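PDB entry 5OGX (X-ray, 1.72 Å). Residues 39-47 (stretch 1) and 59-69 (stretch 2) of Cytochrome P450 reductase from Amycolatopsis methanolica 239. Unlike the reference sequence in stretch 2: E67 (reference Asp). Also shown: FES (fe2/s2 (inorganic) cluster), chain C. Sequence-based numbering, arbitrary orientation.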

# COMPACT_ATOMS: atom_id res chain seq x y z
N GLN A 39 -8.89 1.36 7.54
CA GLN A 39 -9.33 0.54 8.66
C GLN A 39 -9.04 1.19 10.01
O GLN A 39 -9.15 0.50 11.04
CB GLN A 39 -8.67 -0.86 8.59
CG GLN A 39 -7.18 -0.85 8.91
CD GLN A 39 -6.56 -2.24 8.94
OE1 GLN A 39 -7.15 -3.21 8.46
NE2 GLN A 39 -5.36 -2.34 9.51
N GLY A 40 -8.67 2.47 10.05
CA GLY A 40 -8.51 3.19 11.30
C GLY A 40 -7.18 3.04 11.99
O GLY A 40 -7.03 3.51 13.13
N THR A 41 -6.19 2.41 11.36
CA THR A 41 -4.93 2.15 12.05
C THR A 41 -3.79 3.07 11.63
O THR A 41 -2.89 3.31 12.44
CB THR A 41 -4.48 0.69 11.84
OG1 THR A 41 -4.46 0.37 10.45
CG2 THR A 41 -5.41 -0.27 12.58
N CYS A 42 -3.80 3.59 10.41
CA CYS A 42 -2.62 4.35 9.97
C CYS A 42 -2.68 5.80 10.42
O CYS A 42 -1.63 6.45 10.56
CB CYS A 42 -2.46 4.26 8.45
SG CYS A 42 -3.56 5.34 7.49
N GLY A 43 -3.87 6.33 10.64
CA GLY A 43 -4.06 7.70 11.09
C GLY A 43 -3.87 8.78 10.04
O GLY A 43 -4.04 9.96 10.36
N THR A 44 -3.53 8.42 8.79
CA THR A 44 -3.22 9.45 7.80
C THR A 44 -4.46 10.15 7.24
O THR A 44 -4.32 11.21 6.63
CB THR A 44 -2.40 8.87 6.63
OG1 THR A 44 -3.19 7.93 5.89
CG2 THR A 44 -1.16 8.16 7.16
N CYS A 45 -5.66 9.60 7.45
CA CYS A 45 -6.87 10.25 6.95
C CYS A 45 -7.49 11.20 7.97
O CYS A 45 -8.65 11.59 7.81
CB CYS A 45 -7.91 9.21 6.54
SG CYS A 45 -8.62 8.40 8.00
N LYS A 46 -6.75 11.58 9.01
CA LYS A 46 -7.30 12.45 10.04
C LYS A 46 -7.74 13.77 9.43
O LYS A 46 -7.09 14.32 8.53
CB LYS A 46 -6.25 12.68 11.12
CG LYS A 46 -6.81 13.18 12.45
CD LYS A 46 -5.76 13.07 13.55
CE LYS A 46 -5.73 11.68 14.15
NZ LYS A 46 -4.64 11.54 15.16
N LEU A 47 -8.87 14.27 9.91
CA LEU A 47 -9.55 15.44 9.38
C LEU A 47 -9.94 16.34 10.53
O LEU A 47 -10.15 15.86 11.65
CB LEU A 47 -10.85 15.08 8.65
CG LEU A 47 -10.95 14.15 7.46
CD1 LEU A 47 -12.40 13.86 7.17
CD2 LEU A 47 -10.32 14.85 6.29
N ALA A 59 -13.44 4.03 15.07
CA ALA A 59 -12.15 4.69 15.23
C ALA A 59 -11.49 4.29 16.55
O ALA A 59 -12.07 4.55 17.62
CB ALA A 59 -12.33 6.21 15.16
N PRO A 60 -10.31 3.69 16.52
CA PRO A 60 -9.66 3.30 17.78
C PRO A 60 -9.05 4.49 18.51
O PRO A 60 -8.68 5.50 17.92
CB PRO A 60 -8.57 2.32 17.32
CG PRO A 60 -8.30 2.68 15.91
CD PRO A 60 -9.57 3.23 15.33
N GLU A 61 -8.94 4.34 19.84
CA GLU A 61 -8.49 5.45 20.67
C GLU A 61 -7.05 5.83 20.38
O GLU A 61 -6.69 7.01 20.45
CB GLU A 61 -8.66 5.09 22.16
CG GLU A 61 -8.43 6.25 23.13
CD GLU A 61 -6.95 6.60 23.32
OE1 GLU A 61 -6.12 5.67 23.36
OE2 GLU A 61 -6.63 7.80 23.41
N ASP A 62 -6.20 4.85 20.05
CA ASP A 62 -4.80 5.19 19.82
C ASP A 62 -4.63 5.97 18.53
O ASP A 62 -3.68 6.75 18.40
CB ASP A 62 -3.94 3.93 19.82
CG ASP A 62 -3.94 3.22 18.49
OD1 ASP A 62 -5.00 2.69 18.10
OD2 ASP A 62 -2.88 3.19 17.83
N THR A 63 -5.53 5.79 17.56
CA THR A 63 -5.50 6.58 16.34
C THR A 63 -6.23 7.91 16.48
O THR A 63 -5.85 8.89 15.82
CB THR A 63 -6.14 5.80 15.18
OG1 THR A 63 -5.77 4.41 15.27
CG2 THR A 63 -5.63 6.34 13.87
N LEU A 64 -7.25 7.97 17.32
CA LEU A 64 -8.08 9.17 17.46
C LEU A 64 -8.52 9.25 18.92
O LEU A 64 -9.50 8.62 19.31
CB LEU A 64 -9.27 9.12 16.52
CG LEU A 64 -10.18 10.34 16.53
CD1 LEU A 64 -9.53 11.48 15.77
CD2 LEU A 64 -11.54 9.99 15.95
N SER A 65 -7.81 10.06 19.70
CA SER A 65 -8.03 10.10 21.14
C SER A 65 -9.35 10.80 21.48
O SER A 65 -9.93 11.52 20.67
CB SER A 65 -6.88 10.80 21.83
OG SER A 65 -7.00 12.20 21.68
N ALA A 66 -9.82 10.58 22.71
CA ALA A 66 -10.99 11.31 23.19
C ALA A 66 -10.73 12.81 23.16
O ALA A 66 -11.63 13.60 22.85
CB ALA A 66 -11.36 10.86 24.60
N GLU A 67 -9.50 13.22 23.48
CA GLU A 67 -9.11 14.62 23.36
C GLU A 67 -9.32 15.12 21.94
O GLU A 67 -9.94 16.17 21.73
CB GLU A 67 -7.65 14.77 23.79
CG GLU A 67 -7.20 16.20 24.03
CD GLU A 67 -6.01 16.27 24.98
OE1 GLU A 67 -5.32 17.32 25.00
OE2 GLU A 67 -5.76 15.28 25.70
N GLU A 68 -8.82 14.38 20.96
CA GLU A 68 -8.91 14.80 19.56
C GLU A 68 -10.36 14.87 19.09
O GLU A 68 -10.74 15.77 18.34
CB GLU A 68 -8.11 13.85 18.67
CG GLU A 68 -6.60 13.95 18.83
CD GLU A 68 -5.85 12.95 17.97
OE1 GLU A 68 -5.01 13.37 17.14
OE2 GLU A 68 -6.11 11.73 18.11
N ARG A 69 -11.19 13.91 19.51
CA ARG A 69 -12.61 13.96 19.16
C ARG A 69 -13.27 15.20 19.74
O ARG A 69 -14.09 15.85 19.08
CB ARG A 69 -13.33 12.70 19.64
CG ARG A 69 -12.80 11.44 19.00
CD ARG A 69 -13.22 10.20 19.77
NE ARG A 69 -12.32 9.10 19.43
CZ ARG A 69 -12.71 7.92 18.97
NH1 ARG A 69 -14.00 7.66 18.80
NH2 ARG A 69 -11.81 6.99 18.69
FE1 FES C . -5.81 4.73 7.72
FE2 FES C . -8.03 6.09 7.93
S1 FES C . -6.73 5.51 9.57
S2 FES C . -7.04 5.50 6.06
O HOH W 1 -2.67 1.91 14.87

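A loop that wraps a metal cluster can be packed by a second segment, joined to it by a few polar contacts. Here C42 and C45 bind FE1 and FE2 of the cluster through SG, and stretch 2 packs against the same loop, the pair burying 301 Å² in all, with T63 (77 Å²) and K46 (72 Å²) the most covered. At the start, A59 turns its methyl away, while the CA-to-CB bond of P60 points toward the loop and P60 CG lies 3.2 Å from G40 O. D62 reaches across indirectly: one water donates to both its OD2 and T41 O.

T63 is the centrepiece. With chi1 at -39° (m), T63 OG1 donates a 2.6 Å hydrogen bond to G40 O, and T63 CG2 lies 3.5 Å from G43 CA. Glycine suits both loop positions: each has positive phi, and a CB on G40 would sit tightly against P60 CD, one on G43 against T63 CG2. T63 O also accepts from K46 NZ at 3.0 Å.

L64 adds an apolar touch, L64 CD1 lying 4.1 Å from K46 CE. S65 caps the helix, its OG accepting from E68 N, and its own N donates to E68 OE2. The carboxylate thus held completes the contact through E68 OE1, 2.7 Å from K46 NZ in a salt bridge; lysine's long chain, bent at chi3 (m), lets one NZ serve both acceptors.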